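Side-chain contact in hypothetical protein PA4535 (Pseudomonas aeruginosa, PDB 1Y0K), which is of unknown function but is probably an endonuclease-like member of the PDDEXK nuclease clan: residues R29-W32 against V33-F37. Numbering follows the deposited sequence.
Sequences RERW and VCQRF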
ATOM      1  N   ARG A  29      -2.241  -9.931   9.379  1.00 18.56           N
ATOM      2  CA  ARG A  29      -1.266  -9.059   8.723  1.00 18.95           C
ATOM      3  C   ARG A  29      -1.929  -8.208   7.639  1.00 17.58           C
ATOM      4  O   ARG A  29      -1.701  -7.000   7.557  1.00 17.00           O
ATOM      5  CB  ARG A  29      -0.182  -9.933   8.082  1.00 20.13           C
ATOM      6  CG  ARG A  29       1.110  -9.241   7.725  1.00 24.09           C
ATOM      7  CD  ARG A  29       2.240 -10.260   7.642  1.00 28.30           C
ATOM      8  NE  ARG A  29       1.874 -11.414   6.825  1.00 32.05           N
ATOM      9  CZ  ARG A  29       2.421 -12.620   6.926  1.00 33.08           C
ATOM     10  NH1 ARG A  29       3.377 -12.864   7.824  1.00 33.30           N
ATOM     11  NH2 ARG A  29       2.006 -13.587   6.121  1.00 32.95           N
ATOM     12  N   GLU A  30      -2.730  -8.857   6.799  1.00 17.11           N
ATOM     13  CA  GLU A  30      -3.421  -8.185   5.701  1.00 16.36           C
ATOM     14  C   GLU A  30      -4.465  -7.201   6.214  1.00 16.22           C
ATOM     15  O   GLU A  30      -4.560  -6.074   5.710  1.00 16.23           O
ATOM     16  CB  GLU A  30      -4.024  -9.216   4.739  1.00 17.41           C
ATOM     17  CG  GLU A  30      -2.948  -9.917   3.917  1.00 18.23           C
ATOM     18  CD  GLU A  30      -3.315 -11.328   3.490  1.00 22.81           C
ATOM     19  OE1 GLU A  30      -4.449 -11.787   3.765  1.00 22.90           O
ATOM     20  OE2 GLU A  30      -2.440 -11.991   2.885  1.00 23.45           O
ATOM     21  N   ARG A  31      -5.223  -7.610   7.230  1.00 15.68           N
ATOM     22  CA  ARG A  31      -6.203  -6.719   7.860  1.00 15.48           C
ATOM     23  C   ARG A  31      -5.499  -5.524   8.516  1.00 14.68           C
ATOM     24  O   ARG A  31      -5.964  -4.383   8.423  1.00 14.46           O
ATOM     25  CB  ARG A  31      -7.037  -7.475   8.894  1.00 15.95           C
ATOM     26  CG  ARG A  31      -8.304  -6.733   9.291  1.00 17.64           C
ATOM     27  CD  ARG A  31      -8.749  -7.071  10.694  1.00 20.52           C
ATOM     28  NE  ARG A  31      -7.731  -6.643  11.643  1.00 21.61           N
ATOM     29  CZ  ARG A  31      -6.925  -7.463  12.299  1.00 20.22           C
ATOM     30  NH1 ARG A  31      -6.000  -6.965  13.103  1.00 21.61           N
ATOM     31  NH2 ARG A  31      -7.044  -8.776  12.154  1.00 23.83           N
ATOM     32  N   TRP A  32      -4.362  -5.785   9.152  1.00 14.18           N
ATOM     33  CA  TRP A  32      -3.587  -4.736   9.801  1.00 14.08           C
ATOM     34  C   TRP A  32      -3.193  -3.680   8.763  1.00 13.52           C
ATOM     35  O   TRP A  32      -3.330  -2.494   9.022  1.00 13.13           O
ATOM     36  CB  TRP A  32      -2.356  -5.349  10.493  1.00 14.84           C
ATOM     37  CG  TRP A  32      -1.357  -4.375  11.103  1.00 15.21           C
ATOM     38  CD1 TRP A  32      -1.309  -3.957  12.398  1.00 16.25           C
ATOM     39  CD2 TRP A  32      -0.242  -3.765  10.439  1.00 15.23           C
ATOM     40  NE1 TRP A  32      -0.244  -3.094  12.584  1.00 14.93           N
ATOM     41  CE2 TRP A  32       0.429  -2.964  11.396  1.00 15.68           C
ATOM     42  CE3 TRP A  32       0.255  -3.812   9.122  1.00 16.49           C
ATOM     43  CZ2 TRP A  32       1.569  -2.212  11.078  1.00 15.80           C
ATOM     44  CZ3 TRP A  32       1.399  -3.065   8.801  1.00 17.36           C
ATOM     45  CH2 TRP A  32       2.044  -2.276   9.781  1.00 15.26           C
ATOM     46  N   VAL A  33      -2.735  -4.110   7.586  1.00 12.86           N
ATOM     47  CA  VAL A  33      -2.379  -3.160   6.516  1.00 12.36           C
ATOM     48  C   VAL A  33      -3.588  -2.292   6.138  1.00 12.42           C
ATOM     49  O   VAL A  33      -3.479  -1.063   6.016  1.00 12.43           O
ATOM     50  CB  VAL A  33      -1.834  -3.879   5.265  1.00 11.89           C
ATOM     51  CG1 VAL A  33      -1.690  -2.904   4.102  1.00 13.11           C
ATOM     52  CG2 VAL A  33      -0.474  -4.520   5.575  1.00 12.26           C
ATOM     53  N   CYS A  34      -4.735  -2.935   5.948  1.00 12.71           N
ATOM     54  CA  CYS A  34      -5.966  -2.215   5.631  1.00 12.40           C
ATOM     55  C   CYS A  34      -6.299  -1.197   6.726  1.00 12.58           C
ATOM     56  O   CYS A  34      -6.645  -0.064   6.424  1.00 12.29           O
ATOM     57  CB  CYS A  34      -7.125  -3.193   5.423  1.00 12.88           C
ATOM     58  SG  CYS A  34      -6.894  -4.248   3.961  1.00 14.39           S
ATOM     59  N   GLN A  35      -6.198  -1.597   7.991  1.00 12.69           N
ATOM     60  CA  GLN A  35      -6.482  -0.648   9.077  1.00 13.85           C
ATOM     61  C   GLN A  35      -5.548   0.554   9.048  1.00 13.53           C
ATOM     62  O   GLN A  35      -6.001   1.686   9.196  1.00 13.65           O
ATOM     63  CB  GLN A  35      -6.404  -1.332  10.437  1.00 14.28           C
ATOM     64  CG  GLN A  35      -7.608  -2.196  10.750  1.00 16.48           C
ATOM     65  CD  GLN A  35      -7.571  -2.691  12.183  1.00 18.85           C
ATOM     66  OE1 GLN A  35      -7.453  -1.904  13.126  1.00 21.81           O
ATOM     67  NE2 GLN A  35      -7.657  -3.986  12.353  1.00 20.49           N
ATOM     68  N   ARG A  36      -4.250   0.312   8.855  1.00 13.36           N
ATOM     69  CA  ARG A  36      -3.261   1.410   8.799  1.00 13.54           C
ATOM     70  C   ARG A  36      -3.585   2.376   7.658  1.00 13.57           C
ATOM     71  O   ARG A  36      -3.482   3.599   7.803  1.00 14.10           O
ATOM     72  CB  ARG A  36      -1.833   0.864   8.638  1.00 13.52           C
ATOM     73  CG  ARG A  36      -1.307  -0.037   9.801  1.00 14.43           C
ATOM     74  CD  ARG A  36      -1.322   0.635  11.213  1.00 16.30           C
ATOM     75  NE  ARG A  36      -2.637   0.763  11.859  1.00 18.87           N
ATOM     76  CZ  ARG A  36      -3.374  -0.241  12.347  1.00 21.88           C
ATOM     77  NH1 ARG A  36      -4.543   0.014  12.930  1.00 22.39           N
ATOM     78  NH2 ARG A  36      -2.975  -1.501  12.243  1.00 22.51           N
ATOM     79  N   PHE A  37      -3.987   1.818   6.519  1.00 13.31           N
ATOM     80  CA  PHE A  37      -4.356   2.618   5.342  1.00 13.03           C
ATOM     81  C   PHE A  37      -5.598   3.468   5.616  1.00 13.28           C
ATOM     82  O   PHE A  37      -5.617   4.669   5.329  1.00 13.13           O
ATOM     83  CB  PHE A  37      -4.576   1.660   4.158  1.00 13.27           C
ATOM     84  CG  PHE A  37      -5.039   2.317   2.891  1.00 12.51           C
ATOM     85  CD1 PHE A  37      -4.257   3.277   2.254  1.00 11.51           C
ATOM     86  CD2 PHE A  37      -6.233   1.917   2.292  1.00 13.97           C
ATOM     87  CE1 PHE A  37      -4.668   3.853   1.061  1.00 11.89           C
ATOM     88  CE2 PHE A  37      -6.664   2.493   1.098  1.00 14.79           C
ATOM     89  CZ  PHE A  37      -5.865   3.467   0.475  1.00 14.24           C
TER
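Arg36 lies across one face of the indole of Trp32, which is one turn earlier in helix 26-40, and grips it by two kinds of contact. The first is CH-pi: the methylene CG stands over the middle of the six-membered ring, 3.7 Å from its centroid. The second is cation-pi, with CZ 4.5 Å from the centroid of the five-membered ring. Guanidinium and indole planes are 65° apart, so the charged group does not stack flat; it turns an edge to the ring and brings NH2 within 3.0 Å of Trp32 CD1. Bends at chi2 and chi3 fold the Arg36 chain back over the indole, and NH1 reaches Glu39 in a salt bridge. Arginine suits this place because its methylenes and its cation can both use the pi face.

Apolar packing continues beside the ring, where Val33 CG2 lies 3.7 Å from Trp32 CE3. This compact branched residue also meets Phe71, Leu142 and Val175 of the sheet beneath.

Backbone hydrogen bonds of alpha-helical i to i+4 spacing fix the spacing of these side chains; Arg36 N donates to Trp32 O at 3.0 Å, nearly straight at 166°.

Phe20 and Phe144 also meet the indole. Trp32 thus joins the apolar packing to the Arg36-Glu39 ion pair, and its electron-rich face probably helps stabilise the arginine's positive charge.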